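Local structure of F5/8 type C domain protein (Clostridium perfringens, 7JRM) at residues A176-M181 with P186-V191; L307-N312 with S334-L339; K242-N247 with N288-V293; F429-K434 with Y441-L446. The protein forms part of the ZmpB O-glycopeptidase and probably binds mucin-type glycans through a carbohydrate-binding module, which an elongated chain joins to further domains of the enzyme. All coordinates share one frame; numbering follows the deposited sequence.

Contact 1: residues A176-M181 with P186-V191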
loop_
_atom_site.group_PDB
_atom_site.type_symbol
_atom_site.label_atom_id
_atom_site.label_comp_id
_atom_site.label_asym_id
_atom_site.label_seq_id
_atom_site.Cartn_x
_atom_site.Cartn_y
_atom_site.Cartn_z
ATOM N N ALA A 176 -15.770 28.736 -24.143
ATOM C CA ALA A 176 -14.342 28.834 -24.405
ATOM C C ALA A 176 -14.115 28.923 -25.905
ATOM O O ALA A 176 -14.939 28.478 -26.708
ATOM C CB ALA A 176 -13.576 27.644 -23.815
ATOM N N GLU A 177 -12.976 29.506 -26.273
ATOM C CA GLU A 177 -12.599 29.631 -27.674
ATOM C C GLU A 177 -11.111 29.935 -27.753
ATOM O O GLU A 177 -10.505 30.426 -26.797
ATOM C CB GLU A 177 -13.410 30.720 -28.384
ATOM C CG GLU A 177 -12.988 32.137 -28.040
ATOM C CD GLU A 177 -13.854 33.181 -28.717
ATOM O OE1 GLU A 177 -14.596 32.822 -29.655
ATOM O OE2 GLU A 177 -13.794 34.360 -28.310
ATOM N N THR A 178 -10.532 29.630 -28.910
ATOM C CA THR A 178 -9.138 29.923 -29.188
ATOM C C THR A 178 -9.041 31.154 -30.084
ATOM O O THR A 178 -10.046 31.707 -30.538
ATOM C CB THR A 178 -8.450 28.724 -29.846
ATOM O OG1 THR A 178 -8.948 28.557 -31.179
ATOM C CG2 THR A 178 -8.707 27.454 -29.050
ATOM N N ASP A 179 -7.811 31.589 -30.338
ATOM C CA ASP A 179 -7.569 32.583 -31.368
ATOM C C ASP A 179 -7.646 31.916 -32.739
ATOM O O ASP A 179 -7.963 30.730 -32.866
ATOM C CB ASP A 179 -6.214 33.256 -31.159
ATOM C CG ASP A 179 -5.999 33.712 -29.730
ATOM O OD1 ASP A 179 -6.962 34.214 -29.112
ATOM O OD2 ASP A 179 -4.866 33.567 -29.226
ATOM N N VAL A 180 -7.352 32.682 -33.785
ATOM C CA VAL A 180 -7.255 32.101 -35.119
ATOM C C VAL A 180 -6.004 31.236 -35.176
ATOM O O VAL A 180 -4.882 31.727 -34.999
ATOM C CB VAL A 180 -7.236 33.190 -36.198
ATOM C CG1 VAL A 180 -6.712 32.626 -37.510
ATOM C CG2 VAL A 180 -8.628 33.773 -36.382
ATOM N N MET A 181 -6.190 29.941 -35.410
ATOM C CA MET A 181 -5.092 28.984 -35.425
ATOM C C MET A 181 -4.692 28.696 -36.866
ATOM O O MET A 181 -5.550 28.411 -37.707
ATOM C CB MET A 181 -5.488 27.691 -34.713
ATOM C CG MET A 181 -5.394 27.778 -33.199
ATOM S SD MET A 181 -5.686 26.201 -32.382
ATOM C CE MET A 181 -4.016 25.558 -32.312
ATOM N N PRO A 186 1.071 26.090 -32.594
ATOM C CA PRO A 186 1.096 24.877 -31.768
ATOM C C PRO A 186 -0.273 24.580 -31.175
ATOM O O PRO A 186 -1.097 25.476 -30.980
ATOM C CB PRO A 186 2.120 25.209 -30.676
ATOM C CG PRO A 186 2.967 26.292 -31.262
ATOM C CD PRO A 186 2.052 27.091 -32.141
ATOM N N LYS A 187 -0.506 23.300 -30.890
ATOM C CA LYS A 187 -1.810 22.857 -30.419
ATOM C C LYS A 187 -2.185 23.551 -29.114
ATOM O O LYS A 187 -1.333 23.816 -28.262
ATOM C CB LYS A 187 -1.817 21.338 -30.233
ATOM C CG LYS A 187 -0.880 20.829 -29.147
ATOM C CD LYS A 187 -0.951 19.315 -29.020
ATOM C CE LYS A 187 -0.325 18.836 -27.718
ATOM N NZ LYS A 187 1.032 19.412 -27.501
ATOM N N LYS A 188 -3.471 23.856 -28.970
ATOM C CA LYS A 188 -3.999 24.527 -27.794
ATOM C C LYS A 188 -4.932 23.593 -27.034
ATOM O O LYS A 188 -5.591 22.731 -27.623
ATOM C CB LYS A 188 -4.746 25.809 -28.178
ATOM C CG LYS A 188 -3.843 26.952 -28.616
ATOM C CD LYS A 188 -4.659 28.140 -29.105
ATOM C CE LYS A 188 -3.773 29.202 -29.736
ATOM N NZ LYS A 188 -2.768 29.736 -28.773
ATOM N N ARG A 189 -4.981 23.772 -25.717
ATOM C CA ARG A 189 -5.808 22.952 -24.845
ATOM C C ARG A 189 -7.039 23.733 -24.405
ATOM O O ARG A 189 -6.957 24.931 -24.119
ATOM C CB ARG A 189 -5.018 22.491 -23.618
ATOM C CG ARG A 189 -5.724 21.432 -22.785
ATOM C CD ARG A 189 -4.818 20.905 -21.683
ATOM N NE ARG A 189 -5.427 19.797 -20.953
ATOM C CZ ARG A 189 -5.038 19.392 -19.748
ATOM N NH1 ARG A 189 -4.036 20.003 -19.130
ATOM N NH2 ARG A 189 -5.652 18.373 -19.159
ATOM N N LEU A 190 -8.179 23.047 -24.355
ATOM C CA LEU A 190 -9.435 23.632 -23.905
ATOM C C LEU A 190 -10.028 22.739 -22.827
ATOM O O LEU A 190 -10.317 21.565 -23.081
ATOM C CB LEU A 190 -10.422 23.800 -25.065
ATOM C CG LEU A 190 -9.993 24.717 -26.214
ATOM C CD1 LEU A 190 -11.047 24.728 -27.312
ATOM C CD2 LEU A 190 -9.723 26.128 -25.711
ATOM N N VAL A 191 -10.204 23.291 -21.630
ATOM C CA VAL A 191 -10.785 22.580 -20.495
ATOM C C VAL A 191 -12.023 23.354 -20.069
ATOM O O VAL A 191 -11.913 24.473 -19.550
ATOM C CB VAL A 191 -9.792 22.435 -19.334
ATOM C CG1 VAL A 191 -10.411 21.623 -18.208
ATOM C CG2 VAL A 191 -8.502 21.788 -19.817
#
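Met181 CE lies against Pro186 O at 3.2 Å, an approach made possible where the Met181 chain bends at its last torsion (chi3 90°). The same methyl lies 4.0 Å from Lys187 CA, whereas the Lys187 ammonium is bonded to Asn116. The Lys188 side chain reaches across towards segment 176-181, sliding past Met181 in the opposite direction, and its CD packs at 3.9 Å from both Met181 SD and Thr178 CB. Beyond this aliphatic stem, Lys188 NZ stops 4.4 Å from Asp179 OD2, too far for a salt bridge. Arg189 turns away to pair with Asp147, and Leu190 comes back inward, crossing Thr178 at about a right angle; its CD2 meets Thr178 CG2 at 3.7 Å. With chi1 at 70°, Thr178 sends that methyl to Leu190 and its OG1 to Asp179 O, 2.9 Å away on a lone pair; Phe166 N is a further partner of the hydroxyl. Strand 173-182 borders a five-stranded sheet, while strand 188-193 pairs with 145-152 in another, so the contact bridges the two layers of a beta-sandwich, as in NPCBM-type modules. Across the layers the chemistry is chiefly dispersive: methyl, methylene and sulfur atoms meet, with Pro186 O beside the Met181 methyl, the threonine hydroxyl is satisfied on its own side, and the Asp179-Lys188 pair probably adds only loose electrostatic attraction near the surface.

Contact 2: residues L307-N312 with S334-L339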
loop_
_atom_site.group_PDB
_atom_site.type_symbol
_atom_site.label_atom_id
_atom_site.label_comp_id
_atom_site.label_asym_id
_atom_site.label_seq_id
_atom_site.Cartn_x
_atom_site.Cartn_y
_atom_site.Cartn_z
ATOM N N LEU A 307 14.116 -18.457 37.029
ATOM C CA LEU A 307 14.080 -17.160 37.695
ATOM C C LEU A 307 15.474 -16.732 38.138
ATOM O O LEU A 307 15.854 -15.566 37.984
ATOM C CB LEU A 307 13.128 -17.212 38.891
ATOM C CG LEU A 307 13.220 -16.069 39.904
ATOM C CD1 LEU A 307 12.675 -14.783 39.309
ATOM C CD2 LEU A 307 12.483 -16.429 41.186
ATOM N N LYS A 308 16.253 -17.668 38.686
ATOM C CA LYS A 308 17.621 -17.353 39.084
ATOM C C LYS A 308 18.500 -17.084 37.869
ATOM O O LYS A 308 19.394 -16.231 37.918
ATOM C CB LYS A 308 18.195 -18.494 39.925
ATOM C CG LYS A 308 19.625 -18.271 40.394
ATOM C CD LYS A 308 19.751 -16.985 41.194
ATOM C CE LYS A 308 21.148 -16.834 41.773
ATOM N NZ LYS A 308 21.436 -17.872 42.801
ATOM N N SER A 309 18.260 -17.800 36.767
ATOM C CA SER A 309 19.048 -17.585 35.558
ATOM C C SER A 309 18.799 -16.200 34.975
ATOM O O SER A 309 19.738 -15.535 34.519
ATOM C CB SER A 309 18.729 -18.668 34.527
ATOM O OG SER A 309 19.400 -19.879 34.832
ATOM N N ILE A 310 17.545 -15.747 34.981
ATOM C CA ILE A 310 17.233 -14.416 34.471
ATOM C C ILE A 310 17.773 -13.346 35.412
ATOM O O ILE A 310 18.264 -12.299 34.968
ATOM C CB ILE A 310 15.715 -14.275 34.253
ATOM C CG1 ILE A 310 15.251 -15.208 33.133
ATOM C CG2 ILE A 310 15.344 -12.834 33.932
ATOM C CD1 ILE A 310 13.749 -15.274 32.975
ATOM N N GLN A 311 17.705 -13.593 36.723
ATOM C CA GLN A 311 18.232 -12.631 37.686
ATOM C C GLN A 311 19.741 -12.479 37.544
ATOM O O GLN A 311 20.279 -11.378 37.714
ATOM C CB GLN A 311 17.866 -13.060 39.107
ATOM C CG GLN A 311 16.451 -12.693 39.522
ATOM C CD GLN A 311 16.023 -13.378 40.806
ATOM O OE1 GLN A 311 16.682 -14.304 41.278
ATOM N NE2 GLN A 311 14.912 -12.926 41.376
ATOM N N ASN A 312 20.440 -13.572 37.233
ATOM C CA ASN A 312 21.885 -13.494 37.038
ATOM C C ASN A 312 22.231 -12.695 35.789
ATOM O O ASN A 312 23.229 -11.964 35.768
ATOM C CB ASN A 312 22.481 -14.899 36.954
ATOM C CG ASN A 312 22.922 -15.428 38.304
ATOM O OD1 ASN A 312 23.710 -14.793 39.005
ATOM N ND2 ASN A 312 22.418 -16.599 38.675
ATOM N N SER A 334 20.788 -22.513 33.418
ATOM C CA SER A 334 21.486 -23.552 34.169
ATOM C C SER A 334 20.495 -24.221 35.108
ATOM O O SER A 334 19.878 -23.549 35.940
ATOM C CB SER A 334 22.664 -22.968 34.954
ATOM O OG SER A 334 23.124 -23.877 35.938
ATOM N N GLY A 335 20.344 -25.537 34.970
ATOM C CA GLY A 335 19.458 -26.289 35.838
ATOM C C GLY A 335 17.984 -26.030 35.637
ATOM O O GLY A 335 17.196 -26.260 36.558
ATOM N N VAL A 336 17.582 -25.570 34.458
ATOM C CA VAL A 336 16.193 -25.222 34.183
ATOM C C VAL A 336 15.452 -26.455 33.684
ATOM O O VAL A 336 15.972 -27.229 32.872
ATOM C CB VAL A 336 16.111 -24.071 33.163
ATOM C CG1 VAL A 336 14.662 -23.675 32.917
ATOM C CG2 VAL A 336 16.921 -22.877 33.646
ATOM N N GLU A 337 14.229 -26.641 34.181
ATOM C CA GLU A 337 13.352 -27.718 33.744
ATOM C C GLU A 337 12.127 -27.232 32.988
ATOM O O GLU A 337 11.593 -27.974 32.161
ATOM C CB GLU A 337 12.884 -28.549 34.948
ATOM C CG GLU A 337 13.912 -29.535 35.471
ATOM C CD GLU A 337 13.502 -30.150 36.795
ATOM O OE1 GLU A 337 12.285 -30.263 37.048
ATOM O OE2 GLU A 337 14.398 -30.521 37.584
ATOM N N ASP A 338 11.675 -26.008 33.251
ATOM C CA ASP A 338 10.459 -25.465 32.657
ATOM C C ASP A 338 10.766 -24.080 32.108
ATOM O O ASP A 338 11.188 -23.193 32.858
ATOM C CB ASP A 338 9.329 -25.403 33.690
ATOM C CG ASP A 338 7.998 -24.996 33.085
ATOM O OD1 ASP A 338 7.915 -24.842 31.848
ATOM O OD2 ASP A 338 7.026 -24.834 33.853
ATOM N N LEU A 339 10.552 -23.895 30.808
ATOM C CA LEU A 339 10.806 -22.625 30.142
ATOM C C LEU A 339 9.637 -21.656 30.245
ATOM O O LEU A 339 9.663 -20.606 29.593
ATOM C CB LEU A 339 11.146 -22.863 28.667
ATOM C CG LEU A 339 12.468 -23.571 28.371
ATOM C CD1 LEU A 339 12.639 -23.770 26.874
ATOM C CD2 LEU A 339 13.634 -22.787 28.945
#
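Ser309 and Ser334 meet through unlike parts: the hydroxyl of Ser309 faces the backbone amide of Ser334, not its side chain. Ser334 N donates to Ser309 OG over 3.3 Å with an N-H...O angle of 136°, a long and bent bond. Ser309 carries its OG anti to its own carbonyl carbon (chi1 -79°), a setting that also lets the oxygen bond Tyr305 O one turn back in the helix. The hydroxyl therefore serves two backbone groups at once, one in helix 304-314 and one in the loop that follows strand 330-332. That helix lies beside the start of a parallel ladder, strands 330-332, 350-352 and 372-384, whose leucine-rich sequence is consistent with an internalin-like leucine-rich repeat region. The loop adds one further approach through Val336, whose CB points past the helix and not at it: Val336 CG2 comes within 4.1 Å of Ser309 OG, an apolar neighbour beside the bonded oxygen. Val336 N is held in turn by Asn356 OD1, and the valine side chain also touches Asp303.

Contact 3: residues K242-N247 with N288-V293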
loop_
_atom_site.group_PDB
_atom_site.type_symbol
_atom_site.label_atom_id
_atom_site.label_comp_id
_atom_site.label_asym_id
_atom_site.label_seq_id
_atom_site.Cartn_x
_atom_site.Cartn_y
_atom_site.Cartn_z
ATOM N N LYS A 242 0.122 5.434 11.672
ATOM C CA LYS A 242 1.544 5.188 11.465
ATOM C C LYS A 242 2.424 5.977 12.426
ATOM O O LYS A 242 3.617 5.672 12.537
ATOM C CB LYS A 242 1.925 5.516 10.020
ATOM C CG LYS A 242 1.473 4.464 9.014
ATOM C CD LYS A 242 2.054 4.715 7.630
ATOM C CE LYS A 242 1.914 6.172 7.218
ATOM N NZ LYS A 242 2.297 6.377 5.793
ATOM N N LYS A 243 1.871 6.974 13.117
ATOM C CA LYS A 243 2.628 7.749 14.094
ATOM C C LYS A 243 2.779 7.038 15.431
ATOM O O LYS A 243 3.567 7.491 16.268
ATOM C CB LYS A 243 1.958 9.107 14.318
ATOM C CG LYS A 243 2.696 10.281 13.698
ATOM C CD LYS A 243 1.788 11.493 13.565
ATOM C CE LYS A 243 0.960 11.709 14.823
ATOM N NZ LYS A 243 -0.112 12.722 14.615
ATOM N N LEU A 244 2.053 5.946 15.650
ATOM C CA LEU A 244 2.081 5.243 16.924
ATOM C C LEU A 244 3.244 4.261 16.980
ATOM O O LEU A 244 3.689 3.730 15.959
ATOM C CB LEU A 244 0.764 4.501 17.157
ATOM C CG LEU A 244 -0.480 5.378 17.295
ATOM C CD1 LEU A 244 -1.706 4.531 17.593
ATOM C CD2 LEU A 244 -0.277 6.431 18.372
ATOM N N ASP A 245 3.732 4.024 18.195
ATOM C CA ASP A 245 4.832 3.097 18.434
ATOM C C ASP A 245 4.249 1.732 18.781
ATOM O O ASP A 245 3.683 1.546 19.863
ATOM C CB ASP A 245 5.737 3.614 19.549
ATOM C CG ASP A 245 7.111 2.976 19.531
ATOM O OD1 ASP A 245 8.047 3.560 20.118
ATOM O OD2 ASP A 245 7.262 1.890 18.930
ATOM N N LEU A 246 4.395 0.774 17.862
ATOM C CA LEU A 246 3.808 -0.549 18.049
ATOM C C LEU A 246 4.437 -1.313 19.207
ATOM O O LEU A 246 3.838 -2.282 19.690
ATOM C CB LEU A 246 3.927 -1.373 16.763
ATOM C CG LEU A 246 3.336 -0.825 15.455
ATOM C CD1 LEU A 246 1.939 -0.257 15.685
ATOM C CD2 LEU A 246 4.247 0.193 14.762
ATOM N N ASN A 247 5.624 -0.909 19.661
ATOM C CA ASN A 247 6.257 -1.576 20.793
ATOM C C ASN A 247 5.528 -1.312 22.104
ATOM O O ASN A 247 5.650 -2.111 23.038
ATOM C CB ASN A 247 7.717 -1.136 20.915
ATOM C CG ASN A 247 8.670 -2.074 20.202
ATOM O OD1 ASN A 247 8.283 -2.784 19.274
ATOM N ND2 ASN A 247 9.926 -2.079 20.633
ATOM N N ASN A 288 -9.114 2.053 18.324
ATOM C CA ASN A 288 -9.703 2.125 19.654
ATOM C C ASN A 288 -9.601 0.813 20.420
ATOM O O ASN A 288 -9.956 0.778 21.603
ATOM C CB ASN A 288 -11.170 2.550 19.555
ATOM C CG ASN A 288 -11.347 3.862 18.815
ATOM O OD1 ASN A 288 -10.849 4.902 19.245
ATOM N ND2 ASN A 288 -12.060 3.818 17.696
ATOM N N SER A 289 -9.131 -0.257 19.783
ATOM C CA SER A 289 -8.953 -1.545 20.437
ATOM C C SER A 289 -7.525 -1.776 20.908
ATOM O O SER A 289 -7.217 -2.867 21.400
ATOM C CB SER A 289 -9.376 -2.679 19.495
ATOM O OG SER A 289 -10.777 -2.882 19.541
ATOM N N LEU A 290 -6.650 -0.784 20.768
ATOM C CA LEU A 290 -5.277 -0.923 21.229
ATOM C C LEU A 290 -5.231 -1.010 22.749
ATOM O O LEU A 290 -5.942 -0.287 23.452
ATOM C CB LEU A 290 -4.432 0.256 20.749
ATOM C CG LEU A 290 -3.919 0.223 19.308
ATOM C CD1 LEU A 290 -3.231 1.533 18.970
ATOM C CD2 LEU A 290 -2.977 -0.952 19.089
ATOM N N VAL A 291 -4.388 -1.907 23.254
ATOM C CA VAL A 291 -4.172 -2.072 24.686
ATOM C C VAL A 291 -2.681 -1.929 24.952
ATOM O O VAL A 291 -1.864 -2.624 24.336
ATOM C CB VAL A 291 -4.700 -3.430 25.192
ATOM C CG1 VAL A 291 -4.690 -4.462 24.071
ATOM C CG2 VAL A 291 -3.899 -3.917 26.395
ATOM N N LYS A 292 -2.326 -1.014 25.849
ATOM C CA LYS A 292 -0.931 -0.753 26.167
ATOM C C LYS A 292 -0.356 -1.873 27.029
ATOM O O LYS A 292 -1.068 -2.517 27.806
ATOM C CB LYS A 292 -0.786 0.589 26.887
ATOM C CG LYS A 292 -1.484 1.747 26.187
ATOM C CD LYS A 292 -0.520 2.892 25.941
ATOM C CE LYS A 292 -1.248 4.135 25.466
ATOM N NZ LYS A 292 -1.693 4.979 26.609
ATOM N N VAL A 293 0.946 -2.104 26.876
ATOM C CA VAL A 293 1.661 -3.074 27.698
ATOM C C VAL A 293 1.884 -2.490 29.086
ATOM O O VAL A 293 1.731 -1.282 29.300
ATOM C CB VAL A 293 3.002 -3.489 27.062
ATOM C CG1 VAL A 293 2.804 -3.946 25.629
ATOM C CG2 VAL A 293 3.995 -2.345 27.122
#
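Segments 242-247 and 288-293 run in broadly the same direction, their touching parts, 244 to 247 and 290 to 293, being 37° apart end to end. They belong to one end of a small helical bundle: the first leaves helix 232-242 and leads towards helix 251-270, and the second leaves helix 273-288. Three helices with short connections, together with the sequence, are consistent with a FIVAR-like module between the flanking beta domains. The backbones stay well apart, the nearest pair of CA atoms, Asn247 and Val293, being 8.4 Å from each other. Just beyond the first segment the spacing closes, since Val293 and Val291 have backbone hydrogen bonds with Asn248 and Thr250. Side chains bridge the wider part. Leu244 and Leu290 cross obliquely, and their CD1 methyls touch at 3.6 Å. Both leucines are extended at chi2, which carries CD1 to the far end of each chain and leaves a single pair of methyls to make the junction. Tyr249 packs against both leucines, and Leu290 also rests on Leu257 of helix 251-270, which Leu246 reaches too. The contact is thus the outer margin of apolar packing at the bundle end. At the C-terminal ends of both segments Val293 CG1 approaches Asn247 O at 4.3 Å, a loose apposition. The 3-10 segment that begins at Leu246 has its own tie: Asn247 N donates a weak bond to Asp245 OD2, 3.3 Å long yet fairly straight, with an N-H...O angle of 161°.

Contact 4: residues F429-K434 with Y441-L446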
loop_
_atom_site.group_PDB
_atom_site.type_symbol
_atom_site.label_atom_id
_atom_site.label_comp_id
_atom_site.label_asym_id
_atom_site.label_seq_id
_atom_site.Cartn_x
_atom_site.Cartn_y
_atom_site.Cartn_z
ATOM N N PHE A 429 5.580 -45.371 25.262
ATOM C CA PHE A 429 6.210 -46.681 25.175
ATOM C C PHE A 429 5.636 -47.604 26.240
ATOM O O PHE A 429 5.297 -47.171 27.346
ATOM C CB PHE A 429 7.742 -46.591 25.321
ATOM C CG PHE A 429 8.203 -45.978 26.615
ATOM C CD1 PHE A 429 8.430 -46.764 27.733
ATOM C CD2 PHE A 429 8.426 -44.614 26.707
ATOM C CE1 PHE A 429 8.859 -46.201 28.922
ATOM C CE2 PHE A 429 8.856 -44.044 27.893
ATOM C CZ PHE A 429 9.074 -44.839 29.000
ATOM N N THR A 430 5.527 -48.884 25.890
ATOM C CA THR A 430 5.038 -49.918 26.794
ATOM C C THR A 430 6.083 -51.019 26.869
ATOM O O THR A 430 6.492 -51.559 25.835
ATOM C CB THR A 430 3.691 -50.479 26.322
ATOM O OG1 THR A 430 2.649 -49.546 26.634
ATOM C CG2 THR A 430 3.394 -51.807 27.002
ATOM N N ILE A 431 6.517 -51.345 28.083
ATOM C CA ILE A 431 7.568 -52.328 28.314
ATOM C C ILE A 431 6.969 -53.516 29.054
ATOM O O ILE A 431 6.323 -53.344 30.096
ATOM C CB ILE A 431 8.741 -51.726 29.107
ATOM C CG1 ILE A 431 9.408 -50.608 28.305
ATOM C CG2 ILE A 431 9.751 -52.806 29.471
ATOM C CD1 ILE A 431 10.137 -49.600 29.162
ATOM N N ASN A 432 7.181 -54.714 28.517
ATOM C CA ASN A 432 6.774 -55.925 29.214
ATOM C C ASN A 432 7.715 -56.183 30.383
ATOM O O ASN A 432 8.940 -56.158 30.226
ATOM C CB ASN A 432 6.773 -57.117 28.256
ATOM C CG ASN A 432 6.682 -58.450 28.977
ATOM O OD1 ASN A 432 6.033 -58.567 30.017
ATOM N ND2 ASN A 432 7.337 -59.466 28.428
ATOM N N THR A 433 7.141 -56.430 31.560
ATOM C CA THR A 433 7.925 -56.650 32.767
ATOM C C THR A 433 7.679 -58.006 33.412
ATOM O O THR A 433 8.257 -58.285 34.468
ATOM C CB THR A 433 7.645 -55.544 33.794
ATOM O OG1 THR A 433 8.588 -55.640 34.866
ATOM C CG2 THR A 433 6.244 -55.679 34.357
ATOM N N LYS A 434 6.842 -58.858 32.812
ATOM C CA LYS A 434 6.578 -60.170 33.392
ATOM C C LYS A 434 7.802 -61.075 33.324
ATOM O O LYS A 434 8.025 -61.883 34.233
ATOM C CB LYS A 434 5.395 -60.831 32.688
ATOM C CG LYS A 434 4.066 -60.126 32.905
ATOM C CD LYS A 434 3.021 -60.603 31.907
ATOM C CE LYS A 434 3.518 -60.473 30.475
ATOM N NZ LYS A 434 3.685 -59.048 30.071
ATOM N N TYR A 441 15.684 -50.925 36.957
ATOM C CA TYR A 441 15.867 -50.764 35.522
ATOM C C TYR A 441 15.683 -49.302 35.149
ATOM O O TYR A 441 14.879 -48.587 35.752
ATOM C CB TYR A 441 14.886 -51.635 34.728
ATOM C CG TYR A 441 15.150 -53.116 34.857
ATOM C CD1 TYR A 441 14.618 -53.847 35.910
ATOM C CD2 TYR A 441 15.938 -53.782 33.929
ATOM C CE1 TYR A 441 14.860 -55.202 36.034
ATOM C CE2 TYR A 441 16.187 -55.135 34.044
ATOM C CZ TYR A 441 15.646 -55.840 35.097
ATOM O OH TYR A 441 15.891 -57.189 35.212
ATOM N N GLY A 442 16.438 -48.866 34.146
ATOM C CA GLY A 442 16.365 -47.503 33.660
ATOM C C GLY A 442 15.879 -47.461 32.225
ATOM O O GLY A 442 16.160 -48.359 31.431
ATOM N N VAL A 443 15.140 -46.403 31.899
ATOM C CA VAL A 443 14.603 -46.188 30.560
ATOM C C VAL A 443 15.199 -44.896 30.021
ATOM O O VAL A 443 15.024 -43.829 30.621
ATOM C CB VAL A 443 13.067 -46.124 30.562
ATOM C CG1 VAL A 443 12.541 -45.931 29.147
ATOM C CG2 VAL A 443 12.485 -47.381 31.190
ATOM N N HIS A 444 15.897 -44.991 28.893
ATOM C CA HIS A 444 16.551 -43.849 28.268
ATOM C C HIS A 444 15.788 -43.468 27.006
ATOM O O HIS A 444 15.677 -44.274 26.076
ATOM C CB HIS A 444 18.011 -44.164 27.942
ATOM C CG HIS A 444 18.877 -44.331 29.151
ATOM N ND1 HIS A 444 18.846 -45.461 29.939
ATOM C CD2 HIS A 444 19.799 -43.510 29.708
ATOM C CE1 HIS A 444 19.712 -45.330 30.928
ATOM N NE2 HIS A 444 20.302 -44.154 30.811
ATOM N N VAL A 445 15.268 -42.245 26.977
ATOM C CA VAL A 445 14.536 -41.719 25.831
ATOM C C VAL A 445 15.488 -40.788 25.091
ATOM O O VAL A 445 15.622 -39.611 25.435
ATOM C CB VAL A 445 13.253 -41.000 26.255
ATOM C CG1 VAL A 445 12.517 -40.457 25.036
ATOM C CG2 VAL A 445 12.360 -41.930 27.065
ATOM N N LEU A 446 16.161 -41.317 24.072
ATOM C CA LEU A 446 17.100 -40.524 23.293
ATOM C C LEU A 446 16.349 -39.653 22.296
ATOM O O LEU A 446 15.412 -40.108 21.633
ATOM C CB LEU A 446 18.088 -41.428 22.554
ATOM C CG LEU A 446 18.965 -42.414 23.337
ATOM C CD1 LEU A 446 20.282 -42.640 22.610
ATOM C CD2 LEU A 446 19.220 -41.953 24.763
#
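Phe429 and Ile431 meet Val443 and Val445 between strands that, although their segments are only seven residues apart in sequence, lie in different sheets. The strand axes run nearly antiparallel at 151° but come no closer than 11.0 Å, so side chains, not backbone bonds, join them. Val443 is the shared partner. Its chi1 of -179° splits the two methyls between the residues opposite: CG1 packs against the far end of the Phe429 ring, 3.6 Å from CZ and close to CE1 as well, while CG2 meets Ile431 CD1 tip to tip at 3.8 Å. Phe429 places its ring between its own backbone N and carbonyl carbon (chi1 59°) and approaches Val443 from the opposite direction. Val445 CG2 adds a looser contact, 4.2 Å from Phe429 CE2. Where strand 428-432 ends, Asn432 OD1 accepts from Lys434 N at 2.9 Å, forming an Asx turn. All four apolar residues are buried, and Val443 and Val445 are further packed by Tyr458 and Met456 of strand 452-461. This packing lays the two-stranded sheet of 391-395 and 428-432 face-on against the larger sheet holding 440-449, the layering of a beta-sandwich, consistent with the Ig-like domain that follows the repeats in internalins.

Overall arrangement
The four contacts are strung in series along an elongated chain, in the order 1, 3, 2, 4, and none touches another; contacts 1 and 4 have centres about 98 Å apart. Contacts 1 and 4 both pack one beta layer on another, but contact 4 is wholly buried and purely hydrocarbon, whereas contact 1 is partly exposed and mixes a thioether and charged groups with its apolar core. Contact 3, at the surface of the helical linker, rests on one leucine pair plus a loose valine approach. Contact 2, buried and smaller still, alone has a hydrogen bond between its segments. It sits beside edge strand 330-332 of the seven-stranded sheet that also contains strand 440-449 of contact 4.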